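Local coordinates for protein acetylserotonin O-methyltransferase (Homo sapiens, PDB 4A6D) that catalyses the last step of melatonin synthesis, transferring a methyl group from S-adenosyl-L-methionine to N-acetylserotonin, at residues S170-F175 and L280-L285; A174-V179 and S199-C204. One frame throughout, in Å; residues are numbered along the deposited sequence.

Interaction 1 of 2, residues S170-F175 and L280-L285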
loop_
_atom_site.group_PDB
_atom_site.type_symbol
_atom_site.label_atom_id
_atom_site.label_comp_id
_atom_site.label_asym_id
_atom_site.label_seq_id
_atom_site.Cartn_x
_atom_site.Cartn_y
_atom_site.Cartn_z
ATOM N N SER A 170 -19.500 -15.898 -14.292
ATOM C CA SER A 170 -20.405 -14.744 -14.200
ATOM C C SER A 170 -20.508 -14.027 -15.565
ATOM O O SER A 170 -21.600 -13.877 -16.103
ATOM C CB SER A 170 -19.926 -13.754 -13.131
ATOM O OG SER A 170 -19.001 -14.305 -12.201
ATOM N N VAL A 171 -19.366 -13.607 -16.112
ATOM C CA VAL A 171 -19.269 -12.857 -17.362
ATOM C C VAL A 171 -19.696 -13.620 -18.594
ATOM O O VAL A 171 -20.395 -13.062 -19.439
ATOM C CB VAL A 171 -17.926 -12.109 -17.532
ATOM C CG1 VAL A 171 -17.761 -11.034 -16.457
ATOM C CG2 VAL A 171 -16.732 -13.066 -17.541
ATOM N N LEU A 172 -19.324 -14.904 -18.684
ATOM C CA LEU A 172 -19.674 -15.717 -19.838
ATOM C C LEU A 172 -21.134 -16.175 -19.856
ATOM O O LEU A 172 -21.668 -16.440 -20.945
ATOM C CB LEU A 172 -18.683 -16.871 -20.027
ATOM C CG LEU A 172 -17.197 -16.462 -20.173
ATOM C CD1 LEU A 172 -16.295 -17.644 -19.997
ATOM C CD2 LEU A 172 -16.916 -15.740 -21.492
ATOM N N THR A 173 -21.792 -16.225 -18.666
ATOM C CA THR A 173 -23.208 -16.616 -18.545
ATOM C C THR A 173 -24.204 -15.464 -18.317
ATOM O O THR A 173 -25.406 -15.722 -18.249
ATOM C CB THR A 173 -23.441 -17.820 -17.613
ATOM O OG1 THR A 173 -23.111 -17.452 -16.277
ATOM C CG2 THR A 173 -22.688 -19.068 -18.057
ATOM N N ALA A 174 -23.716 -14.204 -18.262
ATOM C CA ALA A 174 -24.526 -12.985 -18.155
ATOM C C ALA A 174 -25.542 -12.942 -19.347
ATOM O O ALA A 174 -26.697 -12.562 -19.167
ATOM C CB ALA A 174 -23.606 -11.757 -18.185
ATOM N N PHE A 175 -25.091 -13.356 -20.546
ATOM C CA PHE A 175 -25.868 -13.475 -21.783
ATOM C C PHE A 175 -25.696 -14.903 -22.304
ATOM O O PHE A 175 -24.654 -15.522 -22.079
ATOM C CB PHE A 175 -25.375 -12.471 -22.855
ATOM C CG PHE A 175 -25.403 -11.016 -22.440
ATOM C CD1 PHE A 175 -26.578 -10.267 -22.535
ATOM C CD2 PHE A 175 -24.254 -10.393 -21.949
ATOM C CE1 PHE A 175 -26.613 -8.928 -22.114
ATOM C CE2 PHE A 175 -24.283 -9.052 -21.539
ATOM C CZ PHE A 175 -25.453 -8.320 -21.638
ATOM N N LEU A 280 -18.653 -9.063 -27.276
ATOM C CA LEU A 280 -18.769 -9.243 -25.845
ATOM C C LEU A 280 -17.605 -8.537 -25.204
ATOM O O LEU A 280 -16.465 -8.967 -25.368
ATOM C CB LEU A 280 -18.810 -10.729 -25.436
ATOM C CG LEU A 280 -18.972 -10.988 -23.904
ATOM C CD1 LEU A 280 -20.327 -10.518 -23.394
ATOM C CD2 LEU A 280 -18.777 -12.436 -23.567
ATOM N N VAL A 281 -17.892 -7.419 -24.530
ATOM C CA VAL A 281 -16.918 -6.570 -23.850
ATOM C C VAL A 281 -16.969 -6.915 -22.374
ATOM O O VAL A 281 -18.051 -6.893 -21.779
ATOM C CB VAL A 281 -17.142 -5.059 -24.134
ATOM C CG1 VAL A 281 -16.242 -4.184 -23.244
ATOM C CG2 VAL A 281 -16.942 -4.743 -25.629
ATOM N N ILE A 282 -15.820 -7.329 -21.813
ATOM C CA ILE A 282 -15.740 -7.720 -20.406
ATOM C C ILE A 282 -14.794 -6.778 -19.708
ATOM O O ILE A 282 -13.596 -6.817 -19.952
ATOM C CB ILE A 282 -15.369 -9.210 -20.186
ATOM C CG1 ILE A 282 -16.458 -10.118 -20.783
ATOM C CG2 ILE A 282 -15.147 -9.495 -18.656
ATOM C CD1 ILE A 282 -16.042 -11.485 -21.024
ATOM N N GLU A 283 -15.363 -5.891 -18.882
ATOM C CA GLU A 283 -14.638 -4.862 -18.151
ATOM C C GLU A 283 -15.339 -4.587 -16.804
ATOM O O GLU A 283 -16.493 -4.974 -16.616
ATOM C CB GLU A 283 -14.547 -3.548 -18.983
ATOM C CG GLU A 283 -13.799 -3.603 -20.317
ATOM C CD GLU A 283 -12.286 -3.636 -20.274
ATOM O OE1 GLU A 283 -11.733 -4.067 -19.240
ATOM O OE2 GLU A 283 -11.652 -3.319 -21.306
ATOM N N SER A 284 -14.622 -3.916 -15.886
ATOM C CA SER A 284 -15.152 -3.491 -14.595
ATOM C C SER A 284 -15.822 -2.148 -14.853
ATOM O O SER A 284 -15.161 -1.146 -15.152
ATOM C CB SER A 284 -14.032 -3.336 -13.556
ATOM O OG SER A 284 -14.624 -3.375 -12.265
ATOM N N LEU A 285 -17.123 -2.134 -14.759
ATOM C CA LEU A 285 -17.912 -0.952 -15.066
ATOM C C LEU A 285 -17.884 0.093 -13.981
ATOM O O LEU A 285 -18.062 -0.221 -12.806
ATOM C CB LEU A 285 -19.371 -1.336 -15.424
ATOM C CG LEU A 285 -19.578 -2.148 -16.712
ATOM C CD1 LEU A 285 -21.033 -2.590 -16.850
ATOM C CD2 LEU A 285 -19.157 -1.361 -17.937
#

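Interaction 2 of 2, residues A174-V179 and S199-C204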
loop_
_atom_site.group_PDB
_atom_site.type_symbol
_atom_site.label_atom_id
_atom_site.label_comp_id
_atom_site.label_asym_id
_atom_site.label_seq_id
_atom_site.Cartn_x
_atom_site.Cartn_y
_atom_site.Cartn_z
ATOM N N ALA A 174 -23.716 -14.204 -18.262
ATOM C CA ALA A 174 -24.526 -12.985 -18.155
ATOM C C ALA A 174 -25.542 -12.942 -19.347
ATOM O O ALA A 174 -26.697 -12.562 -19.167
ATOM C CB ALA A 174 -23.606 -11.757 -18.185
ATOM N N PHE A 175 -25.091 -13.356 -20.546
ATOM C CA PHE A 175 -25.868 -13.475 -21.783
ATOM C C PHE A 175 -25.696 -14.903 -22.304
ATOM O O PHE A 175 -24.654 -15.522 -22.079
ATOM C CB PHE A 175 -25.375 -12.471 -22.855
ATOM C CG PHE A 175 -25.403 -11.016 -22.440
ATOM C CD1 PHE A 175 -26.578 -10.267 -22.535
ATOM C CD2 PHE A 175 -24.254 -10.393 -21.949
ATOM C CE1 PHE A 175 -26.613 -8.928 -22.114
ATOM C CE2 PHE A 175 -24.283 -9.052 -21.539
ATOM C CZ PHE A 175 -25.453 -8.320 -21.638
ATOM N N ASP A 176 -26.706 -15.416 -23.002
ATOM C CA ASP A 176 -26.698 -16.745 -23.599
ATOM C C ASP A 176 -25.944 -16.681 -24.927
ATOM O O ASP A 176 -26.464 -16.221 -25.955
ATOM C CB ASP A 176 -28.133 -17.284 -23.758
ATOM C CG ASP A 176 -28.275 -18.540 -24.590
ATOM O OD1 ASP A 176 -27.285 -19.308 -24.694
ATOM O OD2 ASP A 176 -29.387 -18.776 -25.116
ATOM N N LEU A 177 -24.703 -17.151 -24.874
ATOM C CA LEU A 177 -23.757 -17.135 -25.978
ATOM C C LEU A 177 -23.822 -18.381 -26.854
ATOM O O LEU A 177 -23.086 -18.463 -27.842
ATOM C CB LEU A 177 -22.325 -16.919 -25.448
ATOM C CG LEU A 177 -22.019 -15.798 -24.439
ATOM C CD1 LEU A 177 -20.539 -15.713 -24.210
ATOM C CD2 LEU A 177 -22.488 -14.442 -24.932
ATOM N N SER A 178 -24.721 -19.328 -26.537
ATOM C CA SER A 178 -24.904 -20.560 -27.319
ATOM C C SER A 178 -25.355 -20.225 -28.747
ATOM O O SER A 178 -25.189 -21.027 -29.665
ATOM C CB SER A 178 -25.926 -21.471 -26.641
ATOM O OG SER A 178 -27.252 -21.000 -26.834
ATOM N N VAL A 179 -25.888 -19.008 -28.910
ATOM C CA VAL A 179 -26.390 -18.344 -30.117
ATOM C C VAL A 179 -25.250 -18.034 -31.138
ATOM O O VAL A 179 -25.520 -17.784 -32.315
ATOM C CB VAL A 179 -27.136 -17.084 -29.571
ATOM C CG1 VAL A 179 -26.573 -15.752 -30.046
ATOM C CG2 VAL A 179 -28.628 -17.168 -29.783
ATOM N N SER A 199 -16.168 -25.084 -21.879
ATOM C CA SER A 199 -16.792 -26.043 -20.960
ATOM C C SER A 199 -18.246 -25.611 -20.717
ATOM O O SER A 199 -19.142 -26.456 -20.639
ATOM C CB SER A 199 -16.019 -26.127 -19.646
ATOM O OG SER A 199 -15.961 -24.870 -18.998
ATOM N N LEU A 200 -18.470 -24.283 -20.656
ATOM C CA LEU A 200 -19.777 -23.666 -20.477
ATOM C C LEU A 200 -20.656 -23.851 -21.712
ATOM O O LEU A 200 -21.851 -24.129 -21.566
ATOM C CB LEU A 200 -19.625 -22.174 -20.156
ATOM C CG LEU A 200 -19.343 -21.808 -18.722
ATOM C CD1 LEU A 200 -18.983 -20.360 -18.608
ATOM C CD2 LEU A 200 -20.542 -22.102 -17.846
ATOM N N TYR A 201 -20.065 -23.723 -22.922
ATOM C CA TYR A 201 -20.781 -23.875 -24.198
ATOM C C TYR A 201 -20.222 -25.050 -25.032
ATOM O O TYR A 201 -19.377 -24.860 -25.915
ATOM C CB TYR A 201 -20.821 -22.546 -24.978
ATOM C CG TYR A 201 -21.498 -21.423 -24.215
ATOM C CD1 TYR A 201 -22.888 -21.284 -24.226
ATOM C CD2 TYR A 201 -20.760 -20.548 -23.413
ATOM C CE1 TYR A 201 -23.521 -20.279 -23.487
ATOM C CE2 TYR A 201 -21.380 -19.522 -22.698
ATOM C CZ TYR A 201 -22.762 -19.397 -22.732
ATOM O OH TYR A 201 -23.391 -18.385 -22.052
ATOM N N PRO A 202 -20.714 -26.283 -24.762
ATOM C CA PRO A 202 -20.209 -27.464 -25.486
ATOM C C PRO A 202 -20.356 -27.464 -27.002
ATOM O O PRO A 202 -19.588 -28.150 -27.684
ATOM C CB PRO A 202 -20.991 -28.619 -24.855
ATOM C CG PRO A 202 -21.413 -28.117 -23.525
ATOM C CD PRO A 202 -21.702 -26.676 -23.734
ATOM N N GLY A 203 -21.349 -26.746 -27.515
ATOM C CA GLY A 203 -21.586 -26.684 -28.955
ATOM C C GLY A 203 -20.577 -25.823 -29.689
ATOM O O GLY A 203 -20.126 -26.170 -30.785
ATOM N N CYS A 204 -20.198 -24.707 -29.049
ATOM C CA CYS A 204 -19.286 -23.670 -29.528
ATOM C C CYS A 204 -17.821 -24.093 -29.751
ATOM O O CYS A 204 -17.369 -25.115 -29.231
ATOM C CB CYS A 204 -19.392 -22.430 -28.636
ATOM S SG CYS A 204 -21.076 -21.751 -28.512
#

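Interaction 1 of 2, residues S170-F175 and L280-L285
Helix 164-173 and the loop that follows it lie against strand 278-283; the side-chain contacts are all apolar. Five buried residues touch, and no hydrogen bond crosses between the two segments. The tight part is Val171 against Ile282, whose CA atoms are 6.9 Å apart. Both CB atoms point toward the opposite segment, and the side chains cross obliquely. Val171 CG1 meets Ile282 CG2 at 3.7 Å. Val171 CG2 meets the tip of the same isoleucine, Ile282 CD1, at 3.9 Å. Val171 thus meets both branches of Ile282. Ile282 CG2 is anti to its backbone N, while CG1 is anti to the carbonyl carbon and carries Ile282 CD1 toward the helix (chi2 161°).

The other half is looser. Leu280 holds CG anti to its backbone N (chi1 -178°) and turns its two methyls to different partners. Leu280 CD1 approaches Phe175 CD2 at 4.2 Å, obliquely to the ring. Leu280 CD2 is 4.3 Å from Leu172 CD2. Leu172 CD2 is also 4.4 Å from Ile282 CD1. Ser170 and Thr173, partly exposed, do not touch the strand segment. Their hydroxyls turn back to the helix backbone, Ser170 OG to Asn167 O and Thr173 OG1 to Arg169 O.

This is helix-on-sheet packing in the Rossmann-like methyltransferase domain. Strand 278-283 runs between the parallel strand 247-251 and the antiparallel strand 339-344. Leu172 also packs on helix 192-200, and Phe175 on strand 329-332.

Interaction 2 of 2, residues A174-V179 and S199-C204
Here a loop packs against the turn that follows a helix, at the periphery of the Rossmann-like, class I methyltransferase fold. An Asx turn shapes the loop, which leads from helix 164-173 to strand 182-186. The partner segment is the end of helix 192-200 and the turn into strand 205-210. Tyr201 carries most of the contact. It is the first residue after the helix to leave helical backbone angles, and its CB points toward the loop. Its CG is anti to the carbonyl carbon (chi1 -59°), so the ring lies along residues 176-178.

Leu177 covers one face of that ring. Leu177 CB is 4.0 Å from the centroid of the Tyr201 ring, a CH-pi contact shifted toward the hydroxyl end. Ser178 lies by the CD1–CE1 side of the ring: its N is 3.4 Å from Tyr201 CE1 and its CB 3.9 Å from Tyr201 CD1. Asp176 OD1 stands at the ring edge, near its plane; the planes of carboxylate and ring are 14° apart. Cys204 adds a looser contact, its SG 3.9 Å from Leu177 O. Both Leu177 and Cys204 also touch Met183 of strand 182-186.

Tyr201 is buried, and its hydroxyl has polar partners. Leu177 N-H points almost straight at Tyr201 OH (172°), although at 3.3 Å the bond is weak. The stronger partner of the hydroxyl is Leu172 O of helix 164-173. Asp176 OD1 holds the turn by accepting two bonds from one residue. Ser178 N reaches Asp176 OD1 from above the carboxylate plane, at 3.2 Å. Ser178 OG binds the syn lone pair of Asp176 OD1 at 2.7 Å.

How the interactions relate
Interactions 1 and 2 share Ala174 and Phe175, and their centres are 13 Å apart. They follow one piece of chain as it leaves helix 164-173, first over the sheet and then past the end of helix 192-200. A probable hydrogen bond joins them directly, Leu172 O to Tyr201 OH at 2.8 Å. Leu177 CD1 also packs on Leu280 CD2, 3.8 Å away, so the apolar layer is continuous. Interaction 1 is nearer the cofactor. The side chain of Ile282 lies about 7 Å from S-adenosylmethionine and about 4 Å from that of Trp164, which binds it. In interaction 2, the side chain of Leu177 is about 13 Å from the cofactor.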